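Local coordinates for aminopeptidase C (Lactobacillus rhamnosus, PDB 4K7C), which probably removes amino acids from the N termini of peptides, as a cysteine aminopeptidase of the papain-like C1 family that assembles as a hexamer, at residues G34-A39 with N335-D340; K274-V279 with E290-N295. All blocks are in the same frame, centred on the assembly; numbering follows the deposited sequence.

From the N terminus the chain first runs through helix 7-19 and then helix 23-39. The last turns of helix 23-39 give the first half of contact 1, whose partner, 335-340, comes only after 295 further residues, so this pairing closes a very long loop. Contact 2 is nested inside that loop. It joins segment 274-279, on strand 275-279, to segment 290-295, on strand 293-295, across just ten intervening residues. The two do not touch: their centres are 36 Å apart and their nearest atoms about 23 Å apart. Contact 1 ties the N-terminal helical region to the start of helix 339-343, beside other subunits. Contact 2 pairs neighbouring strands nearer the centre of the chain.

Contact 1 of 2, residues G34-A39 with N335-D340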
loop_
_atom_site.group_PDB
_atom_site.type_symbol
_atom_site.label_atom_id
_atom_site.label_comp_id
_atom_site.label_asym_id
_atom_site.label_seq_id
_atom_site.Cartn_x
_atom_site.Cartn_y
_atom_site.Cartn_z
ATOM N N GLY A 34 24.571 2.643 -2.961
ATOM C CA GLY A 34 24.878 2.132 -4.265
ATOM C C GLY A 34 25.489 3.199 -5.160
ATOM O O GLY A 34 25.686 4.351 -4.808
ATOM N N ILE A 35 25.855 2.735 -6.346
ATOM C CA ILE A 35 26.557 3.549 -7.361
ATOM C C ILE A 35 25.792 4.762 -7.883
ATOM O O ILE A 35 26.267 5.896 -7.807
ATOM C CB ILE A 35 27.003 2.643 -8.474
ATOM C CG1 ILE A 35 28.084 1.709 -7.931
ATOM C CG2 ILE A 35 27.599 3.465 -9.598
ATOM C CD1 ILE A 35 28.396 0.589 -8.913
ATOM N N ASN A 36 24.619 4.509 -8.452
ATOM C CA ASN A 36 23.803 5.541 -9.051
ATOM C C ASN A 36 23.457 6.668 -8.103
ATOM O O ASN A 36 23.654 7.801 -8.421
ATOM C CB ASN A 36 22.475 4.972 -9.659
ATOM C CG ASN A 36 22.700 4.127 -10.954
ATOM O OD1 ASN A 36 23.755 4.139 -11.578
ATOM N ND2 ASN A 36 21.682 3.365 -11.322
ATOM N N ALA A 37 22.951 6.343 -6.920
ATOM C CA ALA A 37 22.535 7.341 -5.999
ATOM C C ALA A 37 23.685 8.059 -5.378
ATOM O O ALA A 37 23.529 9.183 -4.905
ATOM C CB ALA A 37 21.640 6.708 -4.927
ATOM N N THR A 38 24.879 7.455 -5.398
ATOM C CA THR A 38 26.072 8.184 -4.897
ATOM C C THR A 38 26.641 9.157 -5.944
ATOM O O THR A 38 26.960 10.281 -5.703
ATOM C CB THR A 38 27.157 7.186 -4.363
ATOM O OG1 THR A 38 26.570 6.415 -3.305
ATOM C CG2 THR A 38 28.346 8.015 -3.872
ATOM N N ALA A 39 26.660 8.723 -7.185
ATOM C CA ALA A 39 27.260 9.429 -8.286
ATOM C C ALA A 39 26.410 10.416 -9.061
ATOM O O ALA A 39 26.965 11.131 -9.886
ATOM C CB ALA A 39 27.759 8.397 -9.286
ATOM N N ASN A 335 26.729 13.329 -18.376
ATOM C CA ASN A 335 27.023 13.971 -17.086
ATOM C C ASN A 335 26.088 13.570 -15.924
ATOM O O ASN A 335 26.336 14.053 -14.781
ATOM C CB ASN A 335 27.077 15.543 -17.193
ATOM C CG ASN A 335 28.168 16.027 -18.134
ATOM O OD1 ASN A 335 27.978 17.050 -18.932
ATOM N ND2 ASN A 335 29.286 15.377 -18.084
ATOM N N ILE A 336 25.100 12.718 -16.166
ATOM C CA ILE A 336 24.113 12.400 -15.117
ATOM C C ILE A 336 24.742 11.714 -13.931
ATOM O O ILE A 336 24.287 11.920 -12.785
ATOM C CB ILE A 336 22.825 11.735 -15.653
ATOM C CG1 ILE A 336 21.764 11.684 -14.589
ATOM C CG2 ILE A 336 23.105 10.282 -16.113
ATOM C CD1 ILE A 336 21.298 13.019 -14.090
ATOM N N TYR A 337 25.808 10.950 -14.177
ATOM C CA TYR A 337 26.618 10.345 -13.120
ATOM C C TYR A 337 28.033 10.769 -13.296
ATOM O O TYR A 337 28.461 10.980 -14.415
ATOM C CB TYR A 337 26.579 8.827 -13.153
ATOM C CG TYR A 337 25.170 8.245 -13.095
ATOM C CD1 TYR A 337 24.366 8.378 -11.977
ATOM C CD2 TYR A 337 24.650 7.531 -14.174
ATOM C CE1 TYR A 337 23.097 7.818 -11.950
ATOM C CE2 TYR A 337 23.379 6.970 -14.189
ATOM C CZ TYR A 337 22.572 7.119 -13.072
ATOM O OH TYR A 337 21.327 6.599 -13.033
ATOM N N LYS A 338 28.765 10.888 -12.181
ATOM C CA LYS A 338 30.222 11.097 -12.260
ATOM C C LYS A 338 30.928 9.957 -11.596
ATOM O O LYS A 338 31.473 10.078 -10.479
ATOM C CB LYS A 338 30.587 12.415 -11.639
ATOM C CG LYS A 338 30.083 13.583 -12.410
ATOM C CD LYS A 338 30.803 13.794 -13.758
ATOM C CE LYS A 338 30.446 15.039 -14.506
ATOM N NZ LYS A 338 31.160 15.130 -15.838
ATOM N N LYS A 339 30.846 8.804 -12.252
ATOM C CA LYS A 339 31.476 7.612 -11.714
ATOM C C LYS A 339 32.988 7.639 -11.697
ATOM O O LYS A 339 33.582 7.207 -10.721
ATOM C CB LYS A 339 30.989 6.345 -12.409
ATOM C CG LYS A 339 29.527 6.128 -12.230
ATOM C CD LYS A 339 28.955 5.211 -13.287
ATOM C CE LYS A 339 27.476 4.968 -13.061
ATOM N NZ LYS A 339 26.897 4.259 -14.238
ATOM N N ASP A 340 33.606 8.205 -12.728
ATOM C CA ASP A 340 35.087 8.246 -12.814
ATOM C C ASP A 340 35.608 9.028 -11.610
ATOM O O ASP A 340 36.540 8.603 -10.946
ATOM C CB ASP A 340 35.597 8.870 -14.125
ATOM C CG ASP A 340 34.970 8.278 -15.421
ATOM O OD1 ASP A 340 33.704 8.052 -15.492
ATOM O OD2 ASP A 340 35.767 8.090 -16.398
HETATM O O HOH W 1 24.141 3.507 -14.210
#
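Tyr337 leans against the last turns of helix 23-39. Its chi1 of -55° sets CG anti to the carbonyl carbon and beside the backbone N. Starting at the root, CB packs on the methyl of Ala39, CB to CB 4.1 Å. Further out, CD1 and CE1 run past the backbone of Asn36, with CE1 3.6 Å from Asn36 O. Asn36 CB also lies by CE1. At the far end the Asn36 amide lies over one ring face, its plane only 12° from that of the ring. Asn36 OD1 sits 3.5 Å from Tyr337 CZ, offset toward the rim. The tip, OH, passes the amide and is hydrogen-bonded to Ser325 O.

This helix end meets the loop leading into helix 339-343, within a papain-like peptidase chain of a six-chain assembly. Asn36 N is also hydrogen-bonded to OE1 of Glu171 of a neighbouring subunit, so the site borders a subunit interface. Lys338, the N-cap residue of helix 339-343, gives its backbone N to Ala39 O at 2.9 Å. The bond is fairly straight, 159° at the hydrogen, but the donor sits above the carbonyl plane. An alanine in place of Tyr337 would probably leave the Asn36 amide without the ring face beneath it and would lose the hydrogen bond to Ser325 O.

Lys339 runs extended beyond CG and crosses Ile35 at about a right angle. Its CE lies 3.8 Å from Ile35 CG2. Lys339 NZ donates to a water 2.9 Å away, and that water donates to Asn36 OD1 at 2.7 Å.

Contact 2 of 2, residues K274-V279 with E290-N295; sequences KHLYTV and EVRHLN
Strands 275-279 and 293-295 form an antiparallel pair in the beta region of this papain-like peptidase. Strand 434-436 runs parallel to 275-279, and strand 260-264 runs parallel to 293-295. Tyr277 and His293 are a hydrogen-bonded pair. Tyr277 N reaches His293 O at 2.7 Å, and His293 N returns a nearly straight bond to Tyr277 O, 173° at the hydrogen.

Both side chains of that pair lie on the same face as Asn295. Each of the two has CG anti to the carbonyl carbon. The Tyr277 ring extends toward Asn295, with CE2 3.7 Å from Asn295 CB. Its plane stands 85° from the Asn295 amide. The polar ends are held elsewhere: Tyr277 OH by Pro272 O, His293 ND1 by Ser262 and Asn295 OD1 by Ala266 N.

Leu276 and Leu294 face the other way as a non-hydrogen-bonded pair. Leu276 CD2 packs on Leu294 CB at 3.8 Å. Leu294 has CG anti to the backbone N, and its CD1 rests 3.6 Å from His275 O.

Toward the end of strand 275-279, Thr278 lies side by side with Arg292, just before strand 293-295, and both point the same way. Arg292 bends at chi2, -60°, and its guanidinium meets Glu290 end-on in a salt bridge. NH1 and NH2 both bind OE1, NH1 on its anti lone pair. The sharing of one oxygen would probably concentrate the negative charge there. Arg292 NH1 also donates to Val291 O at 3.0 Å, from above the carbonyl plane. Thr278 OG1 gives that same oxygen a second bond, 2.6 Å long, in the carbonyl plane and on a lone pair.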
loop_
_atom_site.group_PDB
_atom_site.type_symbol
_atom_site.label_atom_id
_atom_site.label_comp_id
_atom_site.label_asym_id
_atom_site.label_seq_id
_atom_site.Cartn_x
_atom_site.Cartn_y
_atom_site.Cartn_z
ATOM N N LYS A 274 28.892 5.860 -45.954
ATOM C CA LYS A 274 28.299 5.970 -47.347
ATOM C C LYS A 274 28.225 4.647 -48.079
ATOM O O LYS A 274 28.442 4.572 -49.276
ATOM C CB LYS A 274 29.102 6.975 -48.193
ATOM C CG LYS A 274 29.253 8.305 -47.542
ATOM C CD LYS A 274 30.094 9.226 -48.388
ATOM C CE LYS A 274 29.860 10.680 -48.070
ATOM N NZ LYS A 274 30.818 11.448 -48.961
ATOM N N HIS A 275 27.835 3.603 -47.368
ATOM C CA HIS A 275 27.480 2.359 -47.946
ATOM C C HIS A 275 26.306 1.765 -47.181
ATOM O O HIS A 275 26.064 2.081 -46.021
ATOM C CB HIS A 275 28.658 1.351 -47.893
ATOM C CG HIS A 275 29.884 1.804 -48.660
ATOM N ND1 HIS A 275 29.931 1.817 -50.052
ATOM C CD2 HIS A 275 31.029 2.388 -48.245
ATOM C CE1 HIS A 275 31.081 2.334 -50.454
ATOM N NE2 HIS A 275 31.771 2.690 -49.384
ATOM N N LEU A 276 25.669 0.813 -47.831
ATOM C CA LEU A 276 24.660 0.012 -47.212
ATOM C C LEU A 276 25.102 -1.289 -46.650
ATOM O O LEU A 276 25.943 -2.038 -47.230
ATOM C CB LEU A 276 23.557 -0.326 -48.197
ATOM C CG LEU A 276 22.677 0.796 -48.618
ATOM C CD1 LEU A 276 21.641 0.224 -49.597
ATOM C CD2 LEU A 276 21.954 1.486 -47.460
ATOM N N TYR A 277 24.475 -1.606 -45.516
ATOM C CA TYR A 277 24.754 -2.813 -44.770
ATOM C C TYR A 277 23.518 -3.589 -44.445
ATOM O O TYR A 277 22.452 -3.000 -44.253
ATOM C CB TYR A 277 25.509 -2.462 -43.419
ATOM C CG TYR A 277 26.803 -1.779 -43.645
ATOM C CD1 TYR A 277 27.974 -2.523 -43.709
ATOM C CD2 TYR A 277 26.872 -0.429 -43.859
ATOM C CE1 TYR A 277 29.187 -1.913 -43.992
ATOM C CE2 TYR A 277 28.069 0.205 -44.150
ATOM C CZ TYR A 277 29.238 -0.567 -44.193
ATOM O OH TYR A 277 30.390 0.107 -44.539
ATOM N N THR A 278 23.633 -4.918 -44.417
ATOM C CA THR A 278 22.606 -5.776 -43.875
ATOM C C THR A 278 23.226 -6.763 -42.915
ATOM O O THR A 278 24.451 -6.839 -42.803
ATOM C CB THR A 278 21.772 -6.481 -45.000
ATOM O OG1 THR A 278 20.568 -7.040 -44.463
ATOM C CG2 THR A 278 22.575 -7.618 -45.686
ATOM N N VAL A 279 22.393 -7.563 -42.263
ATOM C CA VAL A 279 22.805 -8.517 -41.266
ATOM C C VAL A 279 22.332 -9.881 -41.647
ATOM O O VAL A 279 21.100 -10.130 -41.802
ATOM C CB VAL A 279 22.279 -8.114 -39.885
ATOM C CG1 VAL A 279 22.692 -9.099 -38.794
ATOM C CG2 VAL A 279 22.808 -6.730 -39.530
ATOM N N GLU A 290 14.166 -6.593 -46.823
ATOM C CA GLU A 290 15.252 -6.901 -45.892
ATOM C C GLU A 290 15.728 -5.671 -45.175
ATOM O O GLU A 290 15.422 -4.589 -45.535
ATOM C CB GLU A 290 16.448 -7.526 -46.637
ATOM C CG GLU A 290 16.154 -8.875 -47.292
ATOM C CD GLU A 290 17.332 -9.390 -48.108
ATOM O OE1 GLU A 290 18.364 -8.673 -48.253
ATOM O OE2 GLU A 290 17.227 -10.537 -48.587
ATOM N N VAL A 291 16.514 -5.879 -44.128
ATOM C CA VAL A 291 17.174 -4.787 -43.386
ATOM C C VAL A 291 18.259 -4.172 -44.291
ATOM O O VAL A 291 19.095 -4.904 -44.873
ATOM C CB VAL A 291 17.755 -5.351 -42.037
ATOM C CG1 VAL A 291 18.676 -4.347 -41.294
ATOM C CG2 VAL A 291 16.622 -5.825 -41.121
ATOM N N ARG A 292 18.221 -2.846 -44.375
ATOM C CA ARG A 292 19.258 -2.014 -45.053
ATOM C C ARG A 292 19.624 -0.768 -44.239
ATOM O O ARG A 292 18.770 0.088 -43.993
ATOM C CB ARG A 292 18.679 -1.572 -46.427
ATOM C CG ARG A 292 18.588 -2.662 -47.502
ATOM C CD ARG A 292 19.899 -3.331 -47.924
ATOM N NE ARG A 292 19.639 -4.328 -48.960
ATOM C CZ ARG A 292 19.346 -5.602 -48.786
ATOM N NH1 ARG A 292 19.327 -6.141 -47.587
ATOM N NH2 ARG A 292 19.105 -6.383 -49.868
ATOM N N HIS A 293 20.859 -0.710 -43.715
ATOM C CA HIS A 293 21.330 0.393 -42.973
ATOM C C HIS A 293 22.383 1.141 -43.807
ATOM O O HIS A 293 23.322 0.514 -44.310
ATOM C CB HIS A 293 22.039 -0.093 -41.688
ATOM C CG HIS A 293 21.178 -0.817 -40.718
ATOM N ND1 HIS A 293 20.032 -0.261 -40.194
ATOM C CD2 HIS A 293 21.367 -1.987 -40.068
ATOM C CE1 HIS A 293 19.497 -1.114 -39.328
ATOM N NE2 HIS A 293 20.279 -2.174 -39.247
ATOM N N LEU A 294 22.240 2.436 -43.873
ATOM C CA LEU A 294 23.220 3.363 -44.449
ATOM C C LEU A 294 24.056 3.973 -43.304
ATOM O O LEU A 294 23.531 4.749 -42.472
ATOM C CB LEU A 294 22.501 4.468 -45.212
ATOM C CG LEU A 294 23.237 5.636 -45.797
ATOM C CD1 LEU A 294 24.175 5.058 -46.836
ATOM C CD2 LEU A 294 22.288 6.639 -46.373
ATOM N N ASN A 295 25.340 3.623 -43.277
ATOM C CA ASN A 295 26.243 4.149 -42.281
ATOM C C ASN A 295 26.780 5.496 -42.652
ATOM O O ASN A 295 27.362 5.656 -43.741
ATOM C CB ASN A 295 27.412 3.205 -42.107
ATOM C CG ASN A 295 28.070 3.379 -40.751
ATOM O OD1 ASN A 295 27.449 3.887 -39.798
ATOM N ND2 ASN A 295 29.301 2.998 -40.650
#